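Local coordinates for putative mandelate racemase (Bordetella bronchiseptica, PDB 3OZY), which is of unknown function but is an enolase-superfamily member related to mandelate racemase that binds magnesium and may act on acid sugars such as m-xylarate, at residues 13-18 / 335-340; 339-344 / 368-373. All blocks are in the same frame, centred on the assembly; numbering follows the deposited sequence.

Interaction 1: residues 13-18 / 335-340; sequences LSTPIP and NDLMTR
The edge strand 5-16 of the N-terminal three-stranded antiparallel sheet meets a barrel loop here, so the contact joins the two domains of the enolase-superfamily fold. The loop, 335-340, follows barrel strand 328-331 and opens with an Asx turn: OD1 of N335 accepts from N of L337 at 2.9 Å, the donor standing above the carbonyl plane and not on a lone pair. ND2 of the same amide is tied to D331 and to the carbonyl of N307, which fixes the flip of the group.

The direct contact between the two segments is mostly van der Waals contact between carbon atoms. T15 presents its branched CB, which lies 3.8 Å from CB of D336, and its methyl CG2 reaches CD2 of L337 at 3.7 Å, the side chains crossing obliquely. CD of P16 approaches OD2 of D336 at 4.2 Å, the two side chains crossing at about a right angle.

No direct hydrogen bond spans the segments; waters do that work. One water donates to OG1 of T15 and to O of P16 and accepts from N of D336, so it joins strand to loop through three bonds. The T15 hydroxyl, in the crowded position between backbone N and carbonyl carbon (chi1 64°), is also bonded to the carbonyl of R33 on the adjacent strand.

Charge lies at the outer side. OD2 of D336 pairs with NH1 of R340 over a long 3.6 Å, and a second water donates both to that OD2, at 2.6 Å, and to O of P16, at 2.7 Å.

Interaction 2: residues 339-344 / 368-373; sequences TRLASY and DFVAAH
Both faces of the F369 ring are occupied. Over one lies the backbone of 340-341, with O of R340 3.5 Å above the ring plane near the rim and N of L341 higher above it, also toward the rim; over the other sits ND1 of H373. The H373 ring in turn takes the rim of F369, at CE1, on one of its own faces, and its edge points in plane at the carbonyl O of F369. That edge makes the bond which sets the imidazole: ND1 donates to O of F369 at 2.8 Å, nearly straight at 166°, so this nitrogen carries a proton.

The R340 guanidinium also receives CE1 of F369 over one face, but the two planes are 74° apart, so the groups meet steeply instead of stacking. Of the R340 side-chain atoms, CB comes closest to the F369 ring, 3.6 Å from CE1. A bend at chi3 (59°) then carries the chain past the ring until NH2 comes 3.8 Å from CE1 of H373, near the imidazole plane; so close a cation would probably disfavour a second proton on the histidine.

F369 and V370 belong to the short C-terminal helix 367-372, which packs against both this barrel-domain loop and strand 5-16 of the N-terminal sheet: T15 touches the F369 and H373 side chains, and L13 touches V370.

Beside the ring the contact is apolar. With CG anti to its backbone N, L341 directs CD1 between the helix side chains, 3.9 Å from the aromatic CD2 of F369 and 3.7 Å from the methyl CG2 of V370.

Overall arrangement
From the N terminus, strand 5-16 is laid down first, as an edge of the N-terminal sheet. The chain then completes that domain and runs through most of the barrel before interaction 1 closes a very long loop, with 316 residues between its segments. Interaction 2 starts where that one stops, sharing T339 and R340, and closes a short loop of 23 residues through strand 352-353 to helix 367-372. The two loops thus overlap at their junction and follow one another. Space closes the circuit: N of S14 probably bonds to O of H373, and CD2 of L13 packs against O of V370, so strand, barrel loop and C-terminal helix each touch the other two.

Interaction 1: residues 13-18 / 335-340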
# COMPACT_ATOMS: atom_id res chain seq x y z
N LEU A 13 14.10 -1.98 -17.14
CA LEU A 13 15.45 -2.50 -17.36
C LEU A 13 15.74 -3.72 -16.51
O LEU A 13 15.30 -3.82 -15.36
CB LEU A 13 16.48 -1.41 -17.03
CG LEU A 13 16.34 -0.07 -17.74
CD1 LEU A 13 17.47 0.87 -17.31
CD2 LEU A 13 16.36 -0.26 -19.25
N SER A 14 16.49 -4.67 -17.07
CA SER A 14 16.91 -5.84 -16.32
C SER A 14 18.38 -6.13 -16.58
O SER A 14 18.86 -6.00 -17.72
CB SER A 14 16.05 -7.06 -16.68
OG SER A 14 16.31 -8.13 -15.78
N THR A 15 19.10 -6.49 -15.53
CA THR A 15 20.51 -6.87 -15.65
C THR A 15 20.73 -8.20 -14.93
O THR A 15 20.14 -8.45 -13.88
CB THR A 15 21.47 -5.80 -15.07
OG1 THR A 15 21.25 -5.65 -13.66
CG2 THR A 15 21.24 -4.46 -15.75
N PRO A 16 21.58 -9.07 -15.49
CA PRO A 16 21.71 -10.42 -14.94
C PRO A 16 22.64 -10.48 -13.73
O PRO A 16 23.40 -9.55 -13.46
CB PRO A 16 22.30 -11.21 -16.11
CG PRO A 16 23.05 -10.21 -16.91
CD PRO A 16 22.30 -8.90 -16.77
N ILE A 17 22.56 -11.59 -13.01
CA ILE A 17 23.44 -11.86 -11.87
C ILE A 17 24.02 -13.26 -12.08
O ILE A 17 23.26 -14.20 -12.24
CB ILE A 17 22.68 -11.85 -10.52
CG1 ILE A 17 21.90 -10.54 -10.30
CG2 ILE A 17 23.66 -12.08 -9.37
CD1 ILE A 17 20.97 -10.58 -9.06
N PRO A 18 25.36 -13.39 -12.07
CA PRO A 18 25.91 -14.75 -12.16
C PRO A 18 25.33 -15.62 -11.05
O PRO A 18 25.18 -15.14 -9.93
CB PRO A 18 27.41 -14.52 -11.96
CG PRO A 18 27.64 -13.14 -12.48
CD PRO A 18 26.41 -12.37 -12.04
N ASN A 335 25.76 -5.87 -9.21
CA ASN A 335 24.66 -5.03 -9.69
C ASN A 335 25.13 -4.07 -10.77
O ASN A 335 25.71 -3.03 -10.48
CB ASN A 335 24.06 -4.26 -8.51
CG ASN A 335 22.81 -3.52 -8.89
OD1 ASN A 335 22.43 -3.44 -10.06
ND2 ASN A 335 22.14 -2.95 -7.88
N ASP A 336 24.85 -4.42 -12.03
CA ASP A 336 25.24 -3.55 -13.14
C ASP A 336 24.58 -2.17 -13.06
O ASP A 336 25.10 -1.21 -13.62
CB ASP A 336 24.90 -4.19 -14.48
CG ASP A 336 25.73 -5.42 -14.78
OD1 ASP A 336 26.83 -5.57 -14.20
OD2 ASP A 336 25.27 -6.22 -15.63
N LEU A 337 23.45 -2.08 -12.37
CA LEU A 337 22.79 -0.78 -12.22
C LEU A 337 23.54 0.16 -11.27
O LEU A 337 23.25 1.36 -11.22
CB LEU A 337 21.34 -0.96 -11.78
CG LEU A 337 20.49 -1.84 -12.71
CD1 LEU A 337 19.14 -2.08 -12.06
CD2 LEU A 337 20.35 -1.25 -14.11
N MET A 338 24.52 -0.39 -10.55
CA MET A 338 25.38 0.40 -9.67
C MET A 338 26.68 0.83 -10.36
O MET A 338 27.41 1.68 -9.84
CB MET A 338 25.74 -0.38 -8.41
CG MET A 338 24.61 -0.46 -7.40
SD MET A 338 24.18 1.13 -6.67
CE MET A 338 25.66 1.46 -5.72
N THR A 339 26.99 0.22 -11.49
CA THR A 339 28.30 0.44 -12.11
C THR A 339 28.23 0.99 -13.53
O THR A 339 29.08 1.78 -13.93
CB THR A 339 29.14 -0.86 -12.15
OG1 THR A 339 28.42 -1.86 -12.87
CG2 THR A 339 29.45 -1.36 -10.75
N ARG A 340 27.24 0.56 -14.30
CA ARG A 340 27.24 0.83 -15.74
C ARG A 340 26.11 1.72 -16.25
O ARG A 340 26.10 2.11 -17.42
CB ARG A 340 27.24 -0.50 -16.51
CG ARG A 340 28.55 -1.26 -16.38
CD ARG A 340 28.42 -2.71 -16.84
NE ARG A 340 28.01 -2.80 -18.24
CZ ARG A 340 27.58 -3.92 -18.82
NH1 ARG A 340 27.52 -5.05 -18.13
NH2 ARG A 340 27.22 -3.91 -20.10
O HOH W 1 23.36 -6.85 -12.39
O HOH W 2 25.63 -8.63 -14.77

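Interaction 2: residues 339-344 / 368-373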
# COMPACT_ATOMS: atom_id res chain seq x y z
N THR A 339 26.99 0.22 -11.49
CA THR A 339 28.30 0.44 -12.11
C THR A 339 28.23 0.99 -13.53
O THR A 339 29.08 1.78 -13.93
CB THR A 339 29.14 -0.86 -12.15
OG1 THR A 339 28.42 -1.86 -12.87
CG2 THR A 339 29.45 -1.36 -10.75
N ARG A 340 27.24 0.56 -14.30
CA ARG A 340 27.24 0.83 -15.74
C ARG A 340 26.11 1.72 -16.25
O ARG A 340 26.10 2.11 -17.42
CB ARG A 340 27.24 -0.50 -16.51
CG ARG A 340 28.55 -1.26 -16.38
CD ARG A 340 28.42 -2.71 -16.84
NE ARG A 340 28.01 -2.80 -18.24
CZ ARG A 340 27.58 -3.92 -18.82
NH1 ARG A 340 27.52 -5.05 -18.13
NH2 ARG A 340 27.22 -3.91 -20.10
N LEU A 341 25.16 2.06 -15.38
CA LEU A 341 24.05 2.90 -15.79
C LEU A 341 24.46 4.37 -15.93
O LEU A 341 23.99 5.06 -16.84
CB LEU A 341 22.90 2.78 -14.80
CG LEU A 341 21.68 3.66 -15.09
CD1 LEU A 341 21.06 3.31 -16.43
CD2 LEU A 341 20.65 3.51 -13.97
N ALA A 342 25.31 4.83 -15.03
CA ALA A 342 25.66 6.25 -14.99
C ALA A 342 27.13 6.49 -14.68
O ALA A 342 27.84 5.59 -14.24
CB ALA A 342 24.79 6.97 -13.97
N SER A 343 27.56 7.72 -14.90
CA SER A 343 28.96 8.11 -14.76
C SER A 343 29.42 8.24 -13.30
O SER A 343 30.61 8.39 -13.04
CB SER A 343 29.19 9.43 -15.49
OG SER A 343 28.28 10.43 -15.05
N TYR A 344 28.48 8.19 -12.36
CA TYR A 344 28.82 8.32 -10.94
C TYR A 344 29.13 6.96 -10.31
O TYR A 344 28.29 6.06 -10.35
CB TYR A 344 27.69 9.02 -10.19
CG TYR A 344 27.93 9.12 -8.70
CD1 TYR A 344 28.91 9.96 -8.20
CD2 TYR A 344 27.18 8.38 -7.81
CE1 TYR A 344 29.14 10.05 -6.83
CE2 TYR A 344 27.39 8.46 -6.45
CZ TYR A 344 28.37 9.29 -5.96
OH TYR A 344 28.59 9.38 -4.61
N ASP A 368 23.07 4.20 -24.17
CA ASP A 368 23.35 2.97 -24.90
C ASP A 368 23.16 1.77 -23.98
O ASP A 368 22.59 0.75 -24.38
CB ASP A 368 24.77 3.00 -25.49
CG ASP A 368 24.94 4.07 -26.56
OD1 ASP A 368 23.95 4.40 -27.24
OD2 ASP A 368 26.07 4.58 -26.71
N PHE A 369 23.64 1.88 -22.74
CA PHE A 369 23.42 0.83 -21.76
C PHE A 369 21.92 0.62 -21.55
O PHE A 369 21.44 -0.51 -21.56
CB PHE A 369 24.13 1.16 -20.44
CG PHE A 369 23.79 0.21 -19.33
CD1 PHE A 369 24.56 -0.93 -19.12
CD2 PHE A 369 22.70 0.44 -18.51
CE1 PHE A 369 24.24 -1.81 -18.11
CE2 PHE A 369 22.38 -0.45 -17.49
CZ PHE A 369 23.15 -1.57 -17.29
N VAL A 370 21.17 1.71 -21.39
CA VAL A 370 19.72 1.63 -21.22
C VAL A 370 19.08 0.86 -22.37
O VAL A 370 18.32 -0.09 -22.16
CB VAL A 370 19.09 3.03 -21.10
CG1 VAL A 370 17.57 2.95 -21.12
CG2 VAL A 370 19.58 3.72 -19.82
N ALA A 371 19.41 1.26 -23.60
CA ALA A 371 18.82 0.62 -24.77
C ALA A 371 19.14 -0.87 -24.85
O ALA A 371 18.33 -1.66 -25.34
CB ALA A 371 19.28 1.33 -26.04
N ALA A 372 20.31 -1.26 -24.36
CA ALA A 372 20.75 -2.66 -24.44
C ALA A 372 20.24 -3.55 -23.31
O ALA A 372 20.49 -4.75 -23.31
CB ALA A 372 22.27 -2.74 -24.50
N HIS A 373 19.52 -2.98 -22.34
CA HIS A 373 19.07 -3.76 -21.20
C HIS A 373 17.56 -3.70 -20.95
O HIS A 373 17.10 -3.77 -19.81
CB HIS A 373 19.86 -3.40 -19.94
CG HIS A 373 21.29 -3.80 -20.01
ND1 HIS A 373 22.25 -3.02 -20.61
CD2 HIS A 373 21.92 -4.92 -19.59
CE1 HIS A 373 23.42 -3.63 -20.55
NE2 HIS A 373 23.25 -4.79 -19.93